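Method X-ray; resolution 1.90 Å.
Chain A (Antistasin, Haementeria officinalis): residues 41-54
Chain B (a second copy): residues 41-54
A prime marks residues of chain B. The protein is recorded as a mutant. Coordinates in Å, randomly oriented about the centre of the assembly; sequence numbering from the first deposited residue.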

# COMPACT_ATOMS: atom_id res chain seq x y z
N PHE A 41 5.36 7.48 1.93
CA PHE A 41 4.53 6.28 1.85
C PHE A 41 4.07 6.02 0.43
O PHE A 41 3.84 6.93 -0.33
CB PHE A 41 3.29 6.44 2.74
CG PHE A 41 3.59 6.47 4.21
CD1 PHE A 41 4.17 5.35 4.84
CD2 PHE A 41 3.32 7.60 4.98
CE1 PHE A 41 4.47 5.36 6.19
CE2 PHE A 41 3.62 7.61 6.36
CZ PHE A 41 4.21 6.46 6.96
N GLN A 42 3.99 4.74 0.08
CA GLN A 42 3.36 4.30 -1.15
C GLN A 42 1.89 4.62 -1.14
O GLN A 42 1.30 4.83 -0.09
CB GLN A 42 3.57 2.79 -1.35
CG GLN A 42 5.05 2.50 -1.47
CD GLN A 42 5.35 1.15 -2.07
OE1 GLN A 42 4.61 0.64 -2.92
NE2 GLN A 42 6.45 0.54 -1.61
N ARG A 43 1.31 4.75 -2.32
CA ARG A 43 -0.12 4.97 -2.40
C ARG A 43 -0.74 3.86 -3.22
O ARG A 43 -0.11 3.32 -4.13
CB ARG A 43 -0.42 6.34 -3.02
CG ARG A 43 -0.00 7.52 -2.12
CD ARG A 43 -0.63 8.81 -2.57
NE ARG A 43 -0.19 9.97 -1.79
CZ ARG A 43 -0.98 10.65 -0.96
NH1 ARG A 43 -2.26 10.33 -0.84
NH2 ARG A 43 -0.46 11.63 -0.26
N SER A 44 -2.00 3.54 -2.93
CA SER A 44 -2.82 2.81 -3.89
C SER A 44 -3.00 3.62 -5.17
O SER A 44 -2.78 4.85 -5.20
CB SER A 44 -4.20 2.49 -3.28
OG SER A 44 -4.89 3.68 -2.97
N ARG A 45 -3.31 2.92 -6.25
CA ARG A 45 -3.48 3.57 -7.56
C ARG A 45 -4.69 4.53 -7.53
O ARG A 45 -4.84 5.35 -8.45
CB ARG A 45 -3.67 2.55 -8.67
CG ARG A 45 -4.87 1.63 -8.50
CD ARG A 45 -5.21 1.03 -9.83
NE ARG A 45 -4.35 -0.10 -10.18
CZ ARG A 45 -4.20 -0.57 -11.41
NH1 ARG A 45 -5.25 -0.55 -12.22
NH2 ARG A 45 -3.28 -1.51 -11.64
N TYR A 46 -5.58 4.36 -6.54
CA TYR A 46 -6.69 5.30 -6.38
C TYR A 46 -6.39 6.45 -5.45
O TYR A 46 -7.27 7.25 -5.19
CB TYR A 46 -7.96 4.57 -5.94
CG TYR A 46 -8.61 3.78 -7.09
CD1 TYR A 46 -9.29 4.46 -8.13
CD2 TYR A 46 -8.46 2.39 -7.19
CE1 TYR A 46 -9.77 3.78 -9.23
CE2 TYR A 46 -8.96 1.69 -8.31
CZ TYR A 46 -9.61 2.41 -9.34
OH TYR A 46 -10.07 1.75 -10.47
N GLY A 47 -5.17 6.52 -4.91
CA GLY A 47 -4.67 7.74 -4.30
C GLY A 47 -4.52 7.84 -2.79
O GLY A 47 -4.24 8.92 -2.26
N CYS A 48 -4.65 6.71 -2.09
CA CYS A 48 -4.44 6.66 -0.63
C CYS A 48 -3.10 6.06 -0.17
O CYS A 48 -2.69 4.99 -0.62
CB CYS A 48 -5.60 5.89 0.04
SG CYS A 48 -7.24 6.62 -0.25
N GLU A 49 -2.43 6.77 0.74
CA GLU A 49 -1.22 6.28 1.43
C GLU A 49 -1.47 5.04 2.30
O GLU A 49 -2.54 4.90 2.92
CB GLU A 49 -0.59 7.39 2.30
CG GLU A 49 0.18 8.40 1.48
CD GLU A 49 0.86 9.48 2.31
OE1 GLU A 49 0.39 9.73 3.42
OE2 GLU A 49 1.86 10.07 1.84
N PHE A 50 -0.49 4.16 2.34
CA PHE A 50 -0.53 3.05 3.25
C PHE A 50 0.87 2.89 3.78
O PHE A 50 1.82 3.44 3.19
CB PHE A 50 -1.01 1.79 2.53
CG PHE A 50 -2.43 1.89 2.11
CD1 PHE A 50 -3.44 1.97 3.08
CD2 PHE A 50 -2.76 2.13 0.77
CE1 PHE A 50 -4.76 2.32 2.72
CE2 PHE A 50 -4.06 2.46 0.39
CZ PHE A 50 -5.07 2.55 1.36
N CYS A 51 1.00 2.09 4.85
CA CYS A 51 2.26 2.00 5.60
C CYS A 51 3.28 1.06 4.95
O CYS A 51 3.64 0.02 5.52
CB CYS A 51 2.00 1.56 7.05
SG CYS A 51 3.49 1.72 8.07
N LYS A 52 3.79 1.47 3.80
CA LYS A 52 4.93 0.82 3.17
C LYS A 52 5.73 1.99 2.57
O LYS A 52 5.15 2.83 1.87
CB LYS A 52 4.44 -0.10 2.03
CG LYS A 52 5.57 -0.89 1.31
CD LYS A 52 5.05 -1.93 0.30
CE LYS A 52 6.02 -3.11 0.18
NZ LYS A 52 5.77 -4.08 1.38
N CYS A 53 7.06 1.99 2.74
CA CYS A 53 7.90 3.05 2.17
C CYS A 53 8.15 2.92 0.66
O CYS A 53 8.26 1.81 0.13
CB CYS A 53 9.23 3.11 2.90
SG CYS A 53 9.07 3.30 4.70
N ARG A 54 8.05 4.05 -0.04
CA ARG A 54 8.45 4.18 -1.43
C ARG A 54 9.92 3.82 -1.58
O ARG A 54 10.75 4.24 -0.76
CB ARG A 54 8.31 5.64 -1.90
CG ARG A 54 6.93 6.06 -2.28
CD ARG A 54 6.99 7.43 -2.92
NE ARG A 54 5.70 8.05 -2.73
CZ ARG A 54 4.72 7.99 -3.63
NH1 ARG A 54 5.03 7.64 -4.89
NH2 ARG A 54 3.50 8.43 -3.33
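Chain B (41-54) FQRSRYGCEFCKCR

Chain B packs on chain A around an apolar centre where Phe50′ lies against Phe50: the two rings form an offset stack, centroids 3.6 Å apart and planes at 2°, and each CB sits over the face of the partner ring, with Phe50′ CB 3.8 Å from the centroid of the Phe50 ring. Both side chains take chi1 m, and their CA-to-CB bonds point toward the other copy. An exact two-fold axis relates the copies, which bury 802 Å², both sides summed; each contact off the axis occurs twice, while Phe50 and Gln42 meet their own mates across it.

Beside this stack, Cys51′ meets the start of the turn of chain A. Its CB is 4.0 Å from Ser44 CB, and its SG, held in a covalent bond elsewhere in the structure, reaches the edge of the Tyr46 ring, with Cys51′ SG 4.3 Å from Tyr46 CD2.

The backbone of chain B repeats that of chain A: strand 41′-43′, a type I turn from Ser44′ to Gly47′ closed by Gly47′ N to Ser44′ O at 2.9 Å, then a returning strand that begins at Glu49′. Gly47′ has phi/psi of 108/11, where a CB would jam against the preceding carbonyl. Strands Phe41-Arg43 and Phe41′-Arg43′ run in roughly opposite directions. Phe50′ N donates to Gln42′ O at 3.1 Å, tying the two arms together, and the chain turns a corner at Cys51′ and Lys52′. At this corner Lys52′ lies beside Ser44, their CA atoms 4.7 Å apart, and Cys51′ O accepts a hydrogen bond from Arg45 N at 3.1 Å, N-H...O angle 160°. The reciprocal bond runs from Arg45′ N to Cys51 O, so the corner of each copy is fastened to the turn of the other.

Farther out, Lys52′ stretches along chain A, its first three chi angles t and its last p. Lys52′ CD passes 3.5 Å from Gln42 OE1, and Lys52′ NZ donates to Arg43 O at 2.8 Å. The same ammonium makes a weak hydrogen bond to water 2, 3.3 Å from Lys52′ NZ; this water also accepts from Arg43 N at 3.1 Å, so it bridges the copies next to the direct bond. Gln42′ OE1 and Gln42 OE1 approach to 2.7 Å, but both are acceptors and do not bond; each amide is instead oriented within its own chain, as Gln42′ NE2 donates to Cys53′ O at 2.8 Å. Arg45′ NH2 lies 3.8 Å from Cys53 SG, oblique to the guanidinium.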

# COMPACT_ATOMS: atom_id res chain seq x y z
N PHE B 41 -1.56 -8.07 -4.56
CA PHE B 41 -1.50 -6.76 -3.94
C PHE B 41 -0.30 -6.61 -3.04
O PHE B 41 0.13 -7.55 -2.41
CB PHE B 41 -2.77 -6.52 -3.10
CG PHE B 41 -4.03 -6.40 -3.91
CD1 PHE B 41 -4.19 -5.35 -4.83
CD2 PHE B 41 -5.06 -7.33 -3.77
CE1 PHE B 41 -5.33 -5.22 -5.59
CE2 PHE B 41 -6.23 -7.20 -4.55
CZ PHE B 41 -6.35 -6.12 -5.48
N GLN B 42 0.26 -5.41 -3.02
CA GLN B 42 1.28 -5.03 -2.05
C GLN B 42 0.72 -5.03 -0.66
O GLN B 42 -0.49 -4.96 -0.47
CB GLN B 42 1.84 -3.64 -2.39
CG GLN B 42 2.50 -3.68 -3.75
CD GLN B 42 3.44 -2.53 -4.00
OE1 GLN B 42 4.08 -2.00 -3.08
NE2 GLN B 42 3.51 -2.10 -5.27
N ARG B 43 1.58 -5.20 0.32
CA ARG B 43 1.14 -5.12 1.69
C ARG B 43 1.92 -4.04 2.41
O ARG B 43 3.08 -3.78 2.08
CB ARG B 43 1.32 -6.48 2.40
CG ARG B 43 0.39 -7.58 1.86
CD ARG B 43 0.32 -8.76 2.78
NE ARG B 43 -0.49 -9.86 2.26
CZ ARG B 43 -1.65 -10.23 2.78
NH1 ARG B 43 -2.13 -9.64 3.88
NH2 ARG B 43 -2.33 -11.20 2.19
N SER B 44 1.29 -3.43 3.42
CA SER B 44 2.05 -2.69 4.42
C SER B 44 3.01 -3.62 5.16
O SER B 44 2.86 -4.86 5.15
CB SER B 44 1.11 -2.00 5.41
OG SER B 44 0.34 -2.97 6.11
N ARG B 45 4.05 -3.03 5.74
CA ARG B 45 5.06 -3.82 6.47
C ARG B 45 4.44 -4.49 7.71
O ARG B 45 5.06 -5.38 8.30
CB ARG B 45 6.23 -2.95 6.90
CG ARG B 45 5.86 -1.79 7.81
CD ARG B 45 7.10 -1.33 8.52
NE ARG B 45 7.94 -0.46 7.70
CZ ARG B 45 9.22 -0.22 7.94
NH1 ARG B 45 9.62 -0.13 9.20
NH2 ARG B 45 9.94 0.47 7.04
N TYR B 46 3.26 -3.99 8.14
CA TYR B 46 2.55 -4.65 9.24
C TYR B 46 1.55 -5.69 8.79
O TYR B 46 0.86 -6.25 9.62
CB TYR B 46 1.87 -3.62 10.15
CG TYR B 46 2.88 -2.89 11.05
CD1 TYR B 46 3.47 -3.55 12.15
CD2 TYR B 46 3.32 -1.58 10.75
CE1 TYR B 46 4.47 -2.95 12.90
CE2 TYR B 46 4.32 -0.97 11.51
CZ TYR B 46 4.90 -1.67 12.59
OH TYR B 46 5.93 -1.11 13.33
N GLY B 47 1.45 -5.94 7.48
CA GLY B 47 0.80 -7.14 6.98
C GLY B 47 -0.56 -7.04 6.30
O GLY B 47 -1.18 -8.07 6.01
N CYS B 48 -1.02 -5.82 6.00
CA CYS B 48 -2.28 -5.61 5.28
C CYS B 48 -2.13 -5.24 3.78
O CYS B 48 -1.36 -4.35 3.41
CB CYS B 48 -3.12 -4.53 5.98
SG CYS B 48 -3.54 -4.94 7.70
N GLU B 49 -2.89 -5.94 2.94
CA GLU B 49 -3.02 -5.62 1.50
C GLU B 49 -3.65 -4.24 1.24
O GLU B 49 -4.55 -3.79 1.98
CB GLU B 49 -3.85 -6.70 0.77
CG GLU B 49 -3.05 -7.96 0.50
CD GLU B 49 -3.81 -9.01 -0.27
OE1 GLU B 49 -5.04 -9.00 -0.21
OE2 GLU B 49 -3.17 -9.87 -0.94
N PHE B 50 -3.18 -3.59 0.19
CA PHE B 50 -3.80 -2.37 -0.26
C PHE B 50 -3.79 -2.43 -1.76
O PHE B 50 -3.05 -3.25 -2.34
CB PHE B 50 -3.04 -1.16 0.27
CG PHE B 50 -3.14 -1.02 1.74
CD1 PHE B 50 -4.39 -0.75 2.33
CD2 PHE B 50 -2.06 -1.37 2.56
CE1 PHE B 50 -4.57 -0.86 3.72
CE2 PHE B 50 -2.21 -1.48 3.95
CZ PHE B 50 -3.46 -1.22 4.54
N CYS B 51 -4.57 -1.53 -2.39
CA CYS B 51 -4.82 -1.60 -3.83
C CYS B 51 -3.69 -1.00 -4.67
O CYS B 51 -3.87 0.02 -5.36
CB CYS B 51 -6.15 -0.91 -4.18
SG CYS B 51 -6.63 -1.23 -5.90
N LYS B 52 -2.55 -1.67 -4.66
CA LYS B 52 -1.45 -1.37 -5.57
C LYS B 52 -0.88 -2.75 -5.93
O LYS B 52 -0.60 -3.54 -5.01
CB LYS B 52 -0.37 -0.53 -4.84
CG LYS B 52 0.83 -0.11 -5.74
CD LYS B 52 1.80 0.86 -5.03
CE LYS B 52 2.48 1.78 -6.05
NZ LYS B 52 1.50 2.95 -6.40
N CYS B 53 -0.60 -3.00 -7.20
CA CYS B 53 -0.01 -4.28 -7.62
C CYS B 53 1.48 -4.43 -7.32
O CYS B 53 2.24 -3.46 -7.39
CB CYS B 53 -0.26 -4.51 -9.10
SG CYS B 53 -2.01 -4.41 -9.59
N ARG B 54 1.86 -5.60 -6.81
CA ARG B 54 3.25 -6.01 -6.66
C ARG B 54 3.94 -5.99 -8.00
O ARG B 54 3.39 -6.45 -9.00
CB ARG B 54 3.33 -7.46 -6.15
CG ARG B 54 3.14 -7.64 -4.67
CD ARG B 54 3.46 -9.06 -4.30
NE ARG B 54 2.73 -9.37 -3.09
CZ ARG B 54 3.25 -9.23 -1.87
NH1 ARG B 54 4.57 -9.14 -1.75
NH2 ARG B 54 2.47 -9.36 -0.79
O HOH W 1 4.33 -6.09 -0.76
O HOH W 2 3.40 4.88 -4.59